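Local coordinates for proteasome accessory factor B/C (PafBC) (Paenarthrobacter aurescens, PDB 6SJ9), which probably acts as a transcriptional regulator of the bacterial DNA damage response, combining winged helix-turn-helix DNA-binding domains with WYL domains, at residues T99-A104 and T435-L440; G396-L401 and V423-E428; R506-S511 and V554-P559; D531-F536 and N548-R553. All blocks are in the same frame, centred on the assembly; numbering follows the deposited sequence.

Interaction 1: T99-A104 and T435-L440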
loop_
_atom_site.group_PDB
_atom_site.type_symbol
_atom_site.label_atom_id
_atom_site.label_comp_id
_atom_site.label_asym_id
_atom_site.label_seq_id
_atom_site.Cartn_x
_atom_site.Cartn_y
_atom_site.Cartn_z
ATOM N N THR A 99 -9.236 -4.392 -6.761
ATOM C CA THR A 99 -7.797 -4.532 -6.969
ATOM C C THR A 99 -7.148 -3.182 -7.262
ATOM O O THR A 99 -6.113 -2.864 -6.688
ATOM C CB THR A 99 -7.513 -5.513 -8.115
ATOM O OG1 THR A 99 -8.233 -6.726 -7.886
ATOM C CG2 THR A 99 -6.017 -5.813 -8.219
ATOM N N VAL A 100 -7.787 -2.349 -8.088
ATOM C CA VAL A 100 -7.292 -0.998 -8.317
ATOM C C VAL A 100 -7.202 -0.248 -7.005
ATOM O O VAL A 100 -6.192 0.387 -6.680
ATOM C CB VAL A 100 -8.220 -0.248 -9.275
ATOM C CG1 VAL A 100 -7.774 1.274 -9.325
ATOM C CG2 VAL A 100 -8.213 -0.889 -10.608
ATOM N N LEU A 101 -8.255 -0.366 -6.207
ATOM C CA LEU A 101 -8.304 0.308 -4.921
ATOM C C LEU A 101 -7.146 -0.106 -4.035
ATOM O O LEU A 101 -6.717 0.655 -3.164
ATOM C CB LEU A 101 -9.642 -0.005 -4.274
ATOM C CG LEU A 101 -10.037 0.940 -3.184
ATOM C CD1 LEU A 101 -10.179 2.285 -3.807
ATOM C CD2 LEU A 101 -11.308 0.441 -2.647
ATOM N N LEU A 102 -6.678 -1.338 -4.202
ATOM C CA LEU A 102 -5.556 -1.858 -3.438
ATOM C C LEU A 102 -4.253 -1.149 -3.783
ATOM O O LEU A 102 -3.462 -0.809 -2.897
ATOM C CB LEU A 102 -5.436 -3.343 -3.746
ATOM C CG LEU A 102 -4.321 -4.164 -3.151
ATOM C CD1 LEU A 102 -4.151 -3.773 -1.695
ATOM C CD2 LEU A 102 -4.772 -5.650 -3.268
ATOM N N LEU A 103 -4.045 -0.861 -5.057
ATOM C CA LEU A 103 -2.852 -0.130 -5.452
ATOM C C LEU A 103 -2.955 1.298 -4.928
ATOM O O LEU A 103 -1.978 1.852 -4.438
ATOM C CB LEU A 103 -2.697 -0.187 -6.983
ATOM C CG LEU A 103 -1.456 0.440 -7.538
ATOM C CD1 LEU A 103 -0.245 -0.065 -6.848
ATOM C CD2 LEU A 103 -1.405 0.223 -9.093
ATOM N N ALA A 104 -4.157 1.877 -5.001
ATOM C CA ALA A 104 -4.358 3.228 -4.515
ATOM C C ALA A 104 -4.027 3.340 -3.026
ATOM O O ALA A 104 -3.446 4.326 -2.584
ATOM C CB ALA A 104 -5.824 3.639 -4.763
ATOM N N THR A 435 -7.010 9.978 -2.815
ATOM C CA THR A 435 -5.717 10.548 -3.131
ATOM C C THR A 435 -4.877 9.572 -3.935
ATOM O O THR A 435 -4.229 9.963 -4.914
ATOM C CB THR A 435 -5.018 10.966 -1.855
ATOM O OG1 THR A 435 -5.857 11.948 -1.238
ATOM C CG2 THR A 435 -3.662 11.610 -2.206
ATOM N N GLY A 436 -4.875 8.292 -3.538
ATOM C CA GLY A 436 -4.133 7.291 -4.305
ATOM C C GLY A 436 -4.748 7.099 -5.683
ATOM O O GLY A 436 -4.027 6.960 -6.681
ATOM N N LEU A 437 -6.090 7.148 -5.761
ATOM C CA LEU A 437 -6.732 7.008 -7.049
ATOM C C LEU A 437 -6.431 8.202 -7.946
ATOM O O LEU A 437 -6.321 8.042 -9.165
ATOM C CB LEU A 437 -8.256 6.841 -6.876
ATOM C CG LEU A 437 -8.668 5.509 -6.213
ATOM C CD1 LEU A 437 -10.121 5.587 -5.792
ATOM C CD2 LEU A 437 -8.493 4.329 -7.192
ATOM N N ALA A 438 -6.317 9.407 -7.385
ATOM C CA ALA A 438 -6.052 10.546 -8.259
ATOM C C ALA A 438 -4.631 10.503 -8.818
ATOM O O ALA A 438 -4.396 10.925 -9.961
ATOM C CB ALA A 438 -6.367 11.862 -7.543
HETATM N N MSE A 439 -3.677 9.995 -8.050
HETATM C CA MSE A 439 -2.336 9.808 -8.605
HETATM C C MSE A 439 -2.402 8.749 -9.734
HETATM O O MSE A 439 -1.847 8.949 -10.821
HETATM C CB MSE A 439 -1.371 9.389 -7.519
HETATM C CG MSE A 439 -1.033 10.458 -6.482
HETATM SE SE MSE A 439 -0.116 12.005 -7.354
HETATM C CE MSE A 439 1.737 11.552 -7.115
ATOM N N LEU A 440 -3.087 7.619 -9.480
ATOM C CA LEU A 440 -3.265 6.622 -10.541
ATOM C C LEU A 440 -3.946 7.233 -11.759
ATOM O O LEU A 440 -3.595 6.917 -12.896
ATOM C CB LEU A 440 -4.075 5.409 -10.051
ATOM C CG LEU A 440 -3.359 4.548 -9.006
ATOM C CD1 LEU A 440 -4.269 3.406 -8.488
ATOM C CD2 LEU A 440 -2.064 3.962 -9.630
#

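Interaction 2: G396-L401 and V423-E428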
loop_
_atom_site.group_PDB
_atom_site.type_symbol
_atom_site.label_atom_id
_atom_site.label_comp_id
_atom_site.label_asym_id
_atom_site.label_seq_id
_atom_site.Cartn_x
_atom_site.Cartn_y
_atom_site.Cartn_z
ATOM N N GLY A 396 -7.624 0.921 6.451
ATOM C CA GLY A 396 -8.765 1.472 5.776
ATOM C C GLY A 396 -9.167 0.723 4.527
ATOM O O GLY A 396 -10.173 1.093 3.912
ATOM N N TYR A 397 -8.315 -0.349 4.059
ATOM C CA TYR A 397 -8.701 -1.241 2.968
ATOM C C TYR A 397 -9.329 -2.484 3.606
ATOM O O TYR A 397 -8.704 -3.092 4.483
ATOM C CB TYR A 397 -7.487 -1.643 2.108
ATOM C CG TYR A 397 -7.904 -2.362 0.827
ATOM C CD1 TYR A 397 -8.287 -1.642 -0.303
ATOM C CD2 TYR A 397 -8.012 -3.756 0.781
ATOM C CE1 TYR A 397 -8.705 -2.290 -1.464
ATOM C CE2 TYR A 397 -8.438 -4.414 -0.375
ATOM C CZ TYR A 397 -8.798 -3.671 -1.495
ATOM O OH TYR A 397 -9.237 -4.308 -2.647
ATOM N N PRO A 398 -10.509 -2.933 3.183
ATOM C CA PRO A 398 -11.181 -4.043 3.891
ATOM C C PRO A 398 -10.575 -5.409 3.597
ATOM O O PRO A 398 -10.081 -5.668 2.496
ATOM C CB PRO A 398 -12.619 -3.975 3.371
ATOM C CG PRO A 398 -12.574 -2.949 2.226
ATOM C CD PRO A 398 -11.196 -2.549 1.947
ATOM N N ASP A 399 -10.681 -6.312 4.588
ATOM C CA ASP A 399 -9.995 -7.605 4.528
ATOM C C ASP A 399 -10.799 -8.688 3.814
ATOM O O ASP A 399 -10.263 -9.772 3.561
ATOM C CB ASP A 399 -9.633 -8.104 5.941
ATOM C CG ASP A 399 -10.838 -8.215 6.861
ATOM O OD1 ASP A 399 -11.723 -9.055 6.589
ATOM O OD2 ASP A 399 -10.916 -7.451 7.844
ATOM N N ASP A 400 -12.071 -8.441 3.529
ATOM C CA ASP A 400 -12.971 -9.434 2.953
ATOM C C ASP A 400 -13.371 -9.060 1.530
ATOM O O ASP A 400 -14.533 -9.194 1.150
ATOM C CB ASP A 400 -14.208 -9.620 3.837
ATOM C CG ASP A 400 -14.876 -8.286 4.247
ATOM O OD1 ASP A 400 -14.583 -7.233 3.641
ATOM O OD2 ASP A 400 -15.729 -8.304 5.169
ATOM N N LEU A 401 -12.441 -8.512 0.751
ATOM C CA LEU A 401 -12.747 -8.083 -0.611
ATOM C C LEU A 401 -12.181 -8.954 -1.742
ATOM O O LEU A 401 -12.859 -9.121 -2.757
ATOM C CB LEU A 401 -12.261 -6.631 -0.771
ATOM C CG LEU A 401 -12.953 -5.605 -1.676
ATOM C CD1 LEU A 401 -14.457 -5.611 -1.466
ATOM C CD2 LEU A 401 -12.382 -4.185 -1.485
ATOM N N VAL A 423 -18.866 -2.559 1.036
ATOM C CA VAL A 423 -17.839 -2.061 1.915
ATOM C C VAL A 423 -18.269 -0.691 2.398
ATOM O O VAL A 423 -18.854 0.082 1.632
ATOM C CB VAL A 423 -16.481 -1.969 1.167
ATOM C CG1 VAL A 423 -15.435 -1.266 2.039
ATOM C CG2 VAL A 423 -16.028 -3.342 0.684
ATOM N N ARG A 424 -18.016 -0.412 3.670
ATOM C CA ARG A 424 -18.294 0.875 4.249
ATOM C C ARG A 424 -16.962 1.582 4.389
ATOM O O ARG A 424 -15.995 0.981 4.852
ATOM C CB ARG A 424 -18.987 0.747 5.600
ATOM C CG ARG A 424 -19.200 2.085 6.291
ATOM C CD ARG A 424 -20.287 2.015 7.350
ATOM N NE ARG A 424 -21.515 1.487 6.771
ATOM C CZ ARG A 424 -22.710 1.511 7.381
ATOM N NH1 ARG A 424 -23.786 0.997 6.790
ATOM N NH2 ARG A 424 -22.834 2.057 8.584
ATOM N N PHE A 425 -16.907 2.837 3.988
ATOM C CA PHE A 425 -15.749 3.678 4.208
ATOM C C PHE A 425 -16.194 4.884 5.005
ATOM O O PHE A 425 -17.218 5.487 4.697
ATOM C CB PHE A 425 -15.109 4.143 2.896
ATOM C CG PHE A 425 -14.508 3.031 2.074
ATOM C CD1 PHE A 425 -13.239 2.542 2.348
ATOM C CD2 PHE A 425 -15.205 2.486 1.024
ATOM C CE1 PHE A 425 -12.662 1.505 1.567
ATOM C CE2 PHE A 425 -14.652 1.466 0.239
ATOM C CZ PHE A 425 -13.385 0.983 0.504
ATOM N N SER A 426 -15.398 5.272 5.988
ATOM C CA SER A 426 -15.594 6.583 6.579
ATOM C C SER A 426 -15.144 7.678 5.595
ATOM O O SER A 426 -14.473 7.423 4.573
ATOM C CB SER A 426 -14.780 6.699 7.865
ATOM O OG SER A 426 -13.375 6.505 7.576
ATOM N N GLU A 427 -15.470 8.921 5.950
ATOM C CA GLU A 427 -15.034 10.054 5.158
ATOM C C GLU A 427 -13.515 10.051 5.001
ATOM O O GLU A 427 -12.997 10.195 3.888
ATOM C CB GLU A 427 -15.535 11.353 5.789
ATOM C CG GLU A 427 -15.135 12.591 4.984
ATOM C CD GLU A 427 -15.734 13.880 5.515
ATOM O OE1 GLU A 427 -16.626 13.827 6.363
ATOM O OE2 GLU A 427 -15.315 14.961 5.083
ATOM N N GLU A 428 -12.791 9.795 6.098
ATOM C CA GLU A 428 -11.331 9.861 6.093
ATOM C C GLU A 428 -10.715 8.758 5.243
ATOM O O GLU A 428 -9.761 9.007 4.502
ATOM C CB GLU A 428 -10.811 9.794 7.531
ATOM C CG GLU A 428 -11.136 11.050 8.403
ATOM C CD GLU A 428 -12.631 11.194 8.852
ATOM O OE1 GLU A 428 -13.447 10.243 8.704
ATOM O OE2 GLU A 428 -12.980 12.300 9.361
#

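Interaction 3: R506-S511 and V554-P559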
loop_
_atom_site.group_PDB
_atom_site.type_symbol
_atom_site.label_atom_id
_atom_site.label_comp_id
_atom_site.label_asym_id
_atom_site.label_seq_id
_atom_site.Cartn_x
_atom_site.Cartn_y
_atom_site.Cartn_z
ATOM N N ARG A 506 17.644 27.764 -10.002
ATOM C CA ARG A 506 18.506 27.611 -8.848
ATOM C C ARG A 506 17.619 27.528 -7.611
ATOM O O ARG A 506 16.932 28.492 -7.290
ATOM C CB ARG A 506 19.429 28.812 -8.686
ATOM C CG ARG A 506 20.485 28.658 -7.574
ATOM C CD ARG A 506 21.456 27.556 -7.896
ATOM N NE ARG A 506 22.659 27.587 -7.050
ATOM C CZ ARG A 506 23.571 26.628 -7.047
ATOM N NH1 ARG A 506 23.411 25.583 -7.855
ATOM N NH2 ARG A 506 24.632 26.719 -6.244
ATOM N N LEU A 507 17.681 26.403 -6.909
ATOM C CA LEU A 507 16.839 26.116 -5.759
ATOM C C LEU A 507 17.694 26.102 -4.497
ATOM O O LEU A 507 18.767 25.470 -4.456
ATOM C CB LEU A 507 16.134 24.767 -5.931
ATOM C CG LEU A 507 15.585 24.171 -4.648
ATOM C CD1 LEU A 507 14.390 25.018 -4.103
ATOM C CD2 LEU A 507 15.204 22.695 -4.966
ATOM N N ARG A 508 17.233 26.810 -3.489
ATOM C CA ARG A 508 17.747 26.719 -2.124
ATOM C C ARG A 508 16.679 26.034 -1.286
ATOM O O ARG A 508 15.569 26.544 -1.164
ATOM C CB ARG A 508 18.097 28.088 -1.570
ATOM C CG ARG A 508 19.437 28.592 -2.176
ATOM C CD ARG A 508 19.663 29.966 -1.642
ATOM N NE ARG A 508 20.749 30.625 -2.301
ATOM C CZ ARG A 508 20.902 31.942 -2.247
ATOM N NH1 ARG A 508 20.006 32.666 -1.570
ATOM N NH2 ARG A 508 21.935 32.524 -2.854
ATOM N N TYR A 509 16.970 24.839 -0.803
ATOM C CA TYR A 509 15.959 23.979 -0.204
ATOM C C TYR A 509 16.319 23.822 1.265
ATOM O O TYR A 509 17.429 23.408 1.563
ATOM C CB TYR A 509 15.947 22.634 -0.917
ATOM C CG TYR A 509 14.769 21.750 -0.600
ATOM C CD1 TYR A 509 13.482 22.151 -0.914
ATOM C CD2 TYR A 509 14.948 20.479 -0.045
ATOM C CE1 TYR A 509 12.362 21.348 -0.662
ATOM C CE2 TYR A 509 13.813 19.662 0.245
ATOM C CZ TYR A 509 12.529 20.113 -0.076
ATOM O OH TYR A 509 11.398 19.323 0.131
ATOM N N PHE A 510 15.386 24.160 2.172
ATOM C CA PHE A 510 15.600 23.971 3.608
ATOM C C PHE A 510 15.791 22.495 3.958
ATOM O O PHE A 510 15.131 21.616 3.420
ATOM C CB PHE A 510 14.412 24.491 4.426
ATOM C CG PHE A 510 14.369 25.976 4.567
ATOM C CD1 PHE A 510 15.355 26.649 5.221
ATOM C CD2 PHE A 510 13.273 26.685 4.073
ATOM C CE1 PHE A 510 15.312 28.001 5.338
ATOM C CE2 PHE A 510 13.198 28.018 4.207
ATOM C CZ PHE A 510 14.228 28.688 4.839
ATOM N N SER A 511 16.694 22.230 4.880
ATOM C CA SER A 511 16.766 20.918 5.495
ATOM C C SER A 511 15.531 20.683 6.377
ATOM O O SER A 511 14.723 21.584 6.623
ATOM C CB SER A 511 18.018 20.813 6.339
ATOM O OG SER A 511 17.835 21.753 7.389
ATOM N N VAL A 554 10.869 25.307 0.178
ATOM C CA VAL A 554 11.694 26.149 -0.657
ATOM C C VAL A 554 12.111 27.374 0.126
ATOM O O VAL A 554 11.260 28.126 0.610
ATOM C CB VAL A 554 10.927 26.541 -1.924
ATOM C CG1 VAL A 554 11.669 27.656 -2.682
ATOM C CG2 VAL A 554 10.768 25.310 -2.786
ATOM N N GLU A 555 13.413 27.636 0.178
ATOM C CA GLU A 555 13.829 28.929 0.714
ATOM C C GLU A 555 13.832 29.975 -0.381
ATOM O O GLU A 555 13.321 31.073 -0.181
ATOM C CB GLU A 555 15.206 28.874 1.359
ATOM C CG GLU A 555 15.480 30.081 2.255
ATOM C CD GLU A 555 16.324 31.145 1.587
ATOM O OE1 GLU A 555 16.102 32.341 1.880
ATOM O OE2 GLU A 555 17.225 30.796 0.786
ATOM N N SER A 556 14.330 29.638 -1.565
ATOM C CA SER A 556 14.163 30.574 -2.666
ATOM C C SER A 556 14.381 29.814 -3.958
ATOM O O SER A 556 15.057 28.776 -3.986
ATOM C CB SER A 556 15.130 31.768 -2.549
ATOM O OG SER A 556 16.430 31.318 -2.798
ATOM N N LEU A 557 13.793 30.348 -5.030
ATOM C CA LEU A 557 13.936 29.796 -6.376
ATOM C C LEU A 557 14.148 30.959 -7.308
ATOM O O LEU A 557 13.357 31.909 -7.267
ATOM C CB LEU A 557 12.668 29.081 -6.813
ATOM C CG LEU A 557 12.412 27.722 -6.233
ATOM C CD1 LEU A 557 10.960 27.422 -6.429
ATOM C CD2 LEU A 557 13.224 26.768 -7.027
ATOM N N GLU A 558 15.174 30.866 -8.172
ATOM C CA GLU A 558 15.514 31.880 -9.133
ATOM C C GLU A 558 15.956 31.184 -10.416
ATOM O O GLU A 558 16.818 30.287 -10.382
ATOM C CB GLU A 558 16.652 32.823 -8.685
ATOM C CG GLU A 558 16.710 33.160 -7.218
ATOM C CD GLU A 558 15.803 34.334 -6.828
ATOM O OE1 GLU A 558 15.070 34.845 -7.714
ATOM O OE2 GLU A 558 15.826 34.745 -5.631
ATOM N N PRO A 559 15.536 31.710 -11.553
ATOM C CA PRO A 559 16.121 31.267 -12.822
ATOM C C PRO A 559 17.629 31.471 -12.790
ATOM O O PRO A 559 18.143 32.394 -12.172
ATOM C CB PRO A 559 15.456 32.180 -13.858
ATOM C CG PRO A 559 14.166 32.698 -13.146
ATOM C CD PRO A 559 14.554 32.804 -11.698
HETATM O O HOH W 1 17.602 30.433 -5.454
#

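Interaction 4: D531-F536 and N548-R553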
loop_
_atom_site.group_PDB
_atom_site.type_symbol
_atom_site.label_atom_id
_atom_site.label_comp_id
_atom_site.label_asym_id
_atom_site.label_seq_id
_atom_site.Cartn_x
_atom_site.Cartn_y
_atom_site.Cartn_z
ATOM N N ASP A 531 -2.911 15.516 -0.349
ATOM C CA ASP A 531 -3.191 15.685 1.080
ATOM C C ASP A 531 -2.960 17.130 1.513
ATOM O O ASP A 531 -2.202 17.394 2.441
ATOM C CB ASP A 531 -2.336 14.734 1.933
ATOM C CG ASP A 531 -2.833 14.645 3.389
ATOM O OD1 ASP A 531 -3.994 15.049 3.638
ATOM O OD2 ASP A 531 -2.062 14.228 4.285
ATOM N N SER A 532 -3.511 18.068 0.742
ATOM C CA SER A 532 -3.402 19.506 0.995
ATOM C C SER A 532 -1.955 20.040 0.954
ATOM O O SER A 532 -1.697 21.145 1.437
ATOM C CB SER A 532 -4.037 19.860 2.339
ATOM O OG SER A 532 -5.398 19.470 2.333
ATOM N N THR A 533 -1.001 19.305 0.352
ATOM C CA THR A 533 0.395 19.733 0.255
ATOM C C THR A 533 0.860 19.868 -1.186
ATOM O O THR A 533 0.638 18.966 -2.007
ATOM C CB THR A 533 1.300 18.766 1.017
ATOM O OG1 THR A 533 0.772 18.600 2.331
ATOM C CG2 THR A 533 2.724 19.283 1.113
ATOM N N TRP A 534 1.573 20.968 -1.478
ATOM C CA TRP A 534 2.125 21.148 -2.815
ATOM C C TRP A 534 3.526 20.557 -2.901
ATOM O O TRP A 534 4.345 20.694 -1.997
ATOM C CB TRP A 534 2.138 22.624 -3.244
ATOM C CG TRP A 534 0.783 23.058 -3.691
ATOM C CD1 TRP A 534 -0.154 23.726 -2.951
ATOM C CD2 TRP A 534 0.174 22.760 -4.948
ATOM N NE1 TRP A 534 -1.308 23.882 -3.685
ATOM C CE2 TRP A 534 -1.128 23.312 -4.924
ATOM C CE3 TRP A 534 0.616 22.103 -6.108
ATOM C CZ2 TRP A 534 -2.011 23.231 -6.017
ATOM C CZ3 TRP A 534 -0.264 22.006 -7.202
ATOM C CH2 TRP A 534 -1.590 22.567 -7.128
ATOM N N TYR A 535 3.796 19.916 -4.016
ATOM C CA TYR A 535 5.099 19.350 -4.298
ATOM C C TYR A 535 5.511 19.747 -5.701
ATOM O O TYR A 535 4.667 20.065 -6.551
ATOM C CB TYR A 535 5.095 17.811 -4.246
ATOM C CG TYR A 535 4.675 17.181 -2.935
ATOM C CD1 TYR A 535 3.314 17.043 -2.597
ATOM C CD2 TYR A 535 5.625 16.669 -2.072
ATOM C CE1 TYR A 535 2.944 16.436 -1.401
ATOM C CE2 TYR A 535 5.283 16.077 -0.897
ATOM C CZ TYR A 535 3.923 15.949 -0.573
ATOM O OH TYR A 535 3.588 15.360 0.610
ATOM N N PHE A 536 6.815 19.744 -5.971
ATOM C CA PHE A 536 7.190 19.818 -7.378
ATOM C C PHE A 536 8.238 18.755 -7.666
ATOM O O PHE A 536 9.198 18.580 -6.912
ATOM C CB PHE A 536 7.671 21.191 -7.831
ATOM C CG PHE A 536 8.890 21.700 -7.126
ATOM C CD1 PHE A 536 8.824 22.174 -5.821
ATOM C CD2 PHE A 536 10.065 21.829 -7.816
ATOM C CE1 PHE A 536 9.937 22.673 -5.191
ATOM C CE2 PHE A 536 11.180 22.344 -7.198
ATOM C CZ PHE A 536 11.119 22.763 -5.898
ATOM N N ASN A 548 11.474 14.816 -5.711
ATOM C CA ASN A 548 10.205 15.471 -5.441
ATOM C C ASN A 548 10.377 16.272 -4.185
ATOM O O ASN A 548 10.660 15.703 -3.133
ATOM C CB ASN A 548 9.060 14.442 -5.298
ATOM C CG ASN A 548 8.730 13.847 -6.617
ATOM O OD1 ASN A 548 7.871 14.371 -7.315
ATOM N ND2 ASN A 548 9.478 12.838 -7.041
ATOM N N PHE A 549 10.207 17.583 -4.307
ATOM C CA PHE A 549 10.457 18.530 -3.237
ATOM C C PHE A 549 9.133 19.080 -2.716
ATOM O O PHE A 549 8.144 19.175 -3.454
ATOM C CB PHE A 549 11.318 19.701 -3.770
ATOM C CG PHE A 549 12.711 19.275 -4.338
ATOM C CD1 PHE A 549 12.884 19.024 -5.688
ATOM C CD2 PHE A 549 13.821 19.225 -3.519
ATOM C CE1 PHE A 549 14.168 18.695 -6.215
ATOM C CE2 PHE A 549 15.109 18.882 -4.018
ATOM C CZ PHE A 549 15.276 18.602 -5.352
ATOM N N ARG A 550 9.148 19.509 -1.465
ATOM C CA ARG A 550 8.003 20.158 -0.842
ATOM C C ARG A 550 8.083 21.654 -1.088
ATOM O O ARG A 550 9.099 22.279 -0.760
ATOM C CB ARG A 550 7.965 19.896 0.670
ATOM C CG ARG A 550 7.676 18.425 1.069
ATOM C CD ARG A 550 7.655 18.233 2.589
ATOM N NE ARG A 550 6.689 19.108 3.287
ATOM C CZ ARG A 550 5.426 18.757 3.578
ATOM N NH1 ARG A 550 4.975 17.542 3.252
ATOM N NH2 ARG A 550 4.607 19.621 4.204
ATOM N N LEU A 551 7.013 22.220 -1.648
ATOM C CA LEU A 551 6.972 23.658 -1.877
ATOM C C LEU A 551 7.223 24.416 -0.583
ATOM O O LEU A 551 7.928 25.446 -0.569
ATOM C CB LEU A 551 5.624 24.054 -2.481
ATOM C CG LEU A 551 5.582 25.436 -3.137
ATOM C CD1 LEU A 551 6.522 25.446 -4.288
ATOM C CD2 LEU A 551 4.196 25.684 -3.677
ATOM N N ASP A 552 6.679 23.913 0.531
ATOM C CA ASP A 552 6.798 24.677 1.757
ATOM C C ASP A 552 8.161 24.514 2.349
ATOM O O ASP A 552 8.371 25.000 3.458
ATOM C CB ASP A 552 5.716 24.294 2.809
ATOM C CG ASP A 552 5.843 22.858 3.370
ATOM O OD1 ASP A 552 6.895 22.178 3.265
ATOM O OD2 ASP A 552 4.841 22.392 3.969
ATOM N N ARG A 553 9.092 23.845 1.641
ATOM C CA ARG A 553 10.486 23.830 2.088
ATOM C C ARG A 553 11.407 24.627 1.183
ATOM O O ARG A 553 12.610 24.651 1.421
ATOM C CB ARG A 553 11.005 22.394 2.283
ATOM C CG ARG A 553 10.386 21.892 3.571
ATOM C CD ARG A 553 11.055 20.753 4.268
ATOM N NE ARG A 553 12.459 20.481 3.965
ATOM C CZ ARG A 553 12.949 19.259 4.123
ATOM N NH1 ARG A 553 12.129 18.311 4.570
ATOM N NH2 ARG A 553 14.204 18.971 3.849
HETATM O O HOH W 2 4.650 21.978 0.615
HETATM O O HOH W 3 6.109 15.147 2.298
#

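Interaction 1: T99-A104 and T435-L440
Leu437 and Leu440 of helix 427-441 reach across to Val100, Leu101, Leu103 and Ala104 of helix 95-118, and all of these residues are buried. The apolar contacts form two groups. Leu437 uses both methyl branches: CD2 lies 3.7 Å from Ala104 CB and 3.8 Å from Val100 CG1, while CD1 meets Leu101 CD1 at 3.9 Å. Val100 offers CG1 because that branch stands anti to the backbone N (chi1 172°), and its side chain crosses Leu437 at about a right angle. Leu440 divides its end between two neighbours, with CD1 4.0 Å from Ala104 CB and CD2 3.8 Å from Leu103 CD2.

The second kind of contact is between backbones. The CA atoms of Ala104 and Gly436 are 4.1 Å apart, and Gly436 CA points a C-H at Ala104 O over 3.5 Å, with an angle of 166° at the hydrogen. A CB at Gly436 would collide with that carbonyl oxygen. The axes of the two short segments approach to 8.5 Å and cross at 99°. From outside the two segments, Leu458 of helix 457-469 packs on both Val100 and Leu437, and Leu107 touches Leu440.

With methyl groups and a single C-H...O contact at the interface, the two helices are held by close fit and apolar burial, and the small Ala104-Gly436 pair is what appears to let them come this near.

Interaction 2: G396-L401 and V423-E428
Pro398 CG is pushed against Val423 CG1 at 3.3 Å, closer than two such carbons normally sit, and the two side chains cross at about a right angle. The other branch of the valine serves Leu401, whose CD1 comes to 3.5 Å from Val423 CG2. With CG1 anti to the backbone N (chi1 172°), the same methyl also sits over one face of the Phe425 ring, 3.3 Å above its plane and toward the rim. An alanine in place of Val423 would probably leave Pro398 CG and Leu401 CD1 facing a gap and that face of Phe425 without this methyl.

The contact joins the loop after helix 378-389 to the end of strand 421-424, within the PafC helix-turn-helix domain. That strand pairs antiparallel with strand 90-93: Val423 is bonded through its backbone to Val91, and Phe425, just past the strand, to Pro89.

A contact of another kind brings Gly396 O to the edge of the Phe425 ring, near its plane, at 3.4 Å from CE1.

Interaction 3: R506-S511 and V554-P559
A classic beta bulge interrupts this antiparallel strand pair of the WYL domain: Glu555 and Ser556 both face Arg508. Its sign is the double use of Arg508 O, which accepts a hydrogen bond from Glu555 N at 2.8 Å and a weak one from Ser556 N at 3.4 Å. In return Arg508 N donates to Ser556 O at 3.0 Å, almost straight at 177°. Regular pairing continues at Arg506, whose N reaches Glu558 O at 2.7 Å; a water bridges Arg506 O and Ser556 OG.

On one face of the sheet Leu507 and Leu557 lie side by side, CD1 to CD2 at 3.6 Å, and Leu507 CD1 also meets Val554 CG2. Arg508, on the other face, runs alongside Glu555, which lies at the corner of the bulge; guanidinium and carboxylate planes are only 8° apart, yet NH1 and OE2 stay 4.1 Å apart, too far for a salt bridge, and Arg508 NE is bridged instead to Glu519. At the bulge Glu555 CB sits over one face of the Phe510 ring, 3.8 Å from its centroid, in a CH-pi contact. A serine in place of Phe510 would probably leave Glu555 freer to turn and Arg514 without its cation-pi partner.

Strand 503-510 lies between strands 517-530 and 554-560, the latter outermost within this chain, while from helix 489-501 Ala491 packs on Val554 and Leu557, and Ile495 on Leu557.

Interaction 4: D531-F536 and N548-R553
Phe536 and Phe549 form the tightly packed end of this contact. Phe549 CB stands over the face of the Phe536 ring, 4.0 Å from its centroid, in a CH-pi contact. The ring planes are near parallel (27°) but offset, centroids 5.4 Å apart, with little of one ring over the other. Phe536 is placed for this by its CG lying between the backbone N and the carbonyl carbon (chi1 61°). Beside it Leu551 CD2 packs 3.7 Å from Trp534 CB, and Ile495 of helix 489-501 touches both Phe536 and Leu551.

The backbones are those of a beta hairpin, strands 533-540 and 545-550, within the WYL domain. Phe536 and Phe549 are a hydrogen-bonded pair, linked in both directions, with Phe536 N to Phe549 O at 2.9 Å. Where the second strand gives way to a 3-10 turn, Leu551 N still donates to Trp534 O, from above the plane of that carbonyl.

The opposite face, that of Tyr535 and Arg550, is less closely packed: Tyr535 is partly exposed, and its OH stays 3.7 Å from Arg550 NH1, although the side chains lie alongside each other, ring and guanidinium planes 83° apart. A water links the two, 2.8 Å from Arg550 NH1 in the guanidinium plane and bonded to Tyr535 OH. Thr533 CG2 covers one face of the guanidinium, 3.6 Å from NH1, while Asp552 is gripped side-on by Arg550 NE and NH2, the latter 2.8 Å from OD2.

The four contacts fall into two touching pairs. Interactions 1 and 2, with centres 14 Å apart, share helix 427-441 and meet where Leu101 CD2 comes to 3.8 Å from Phe425 CZ and Leu102 N to 3.5 Å from Tyr397 CE1. Interactions 3 and 4, with centres 13 Å apart, belong to one sheet and are joined by probable hydrogen bonds of 2.8 Å, Tyr509 OH to Arg550 N and Phe510 O to Arg553 NH2. Between the pairs, interactions 1 and 4 come to about 4 Å at their nearest atoms without touching. A thiocyanate, probably from the crystallisation liquor, lies about 6 Å from the Leu440 side chain; the potassium site is formed by residues outside all four contacts.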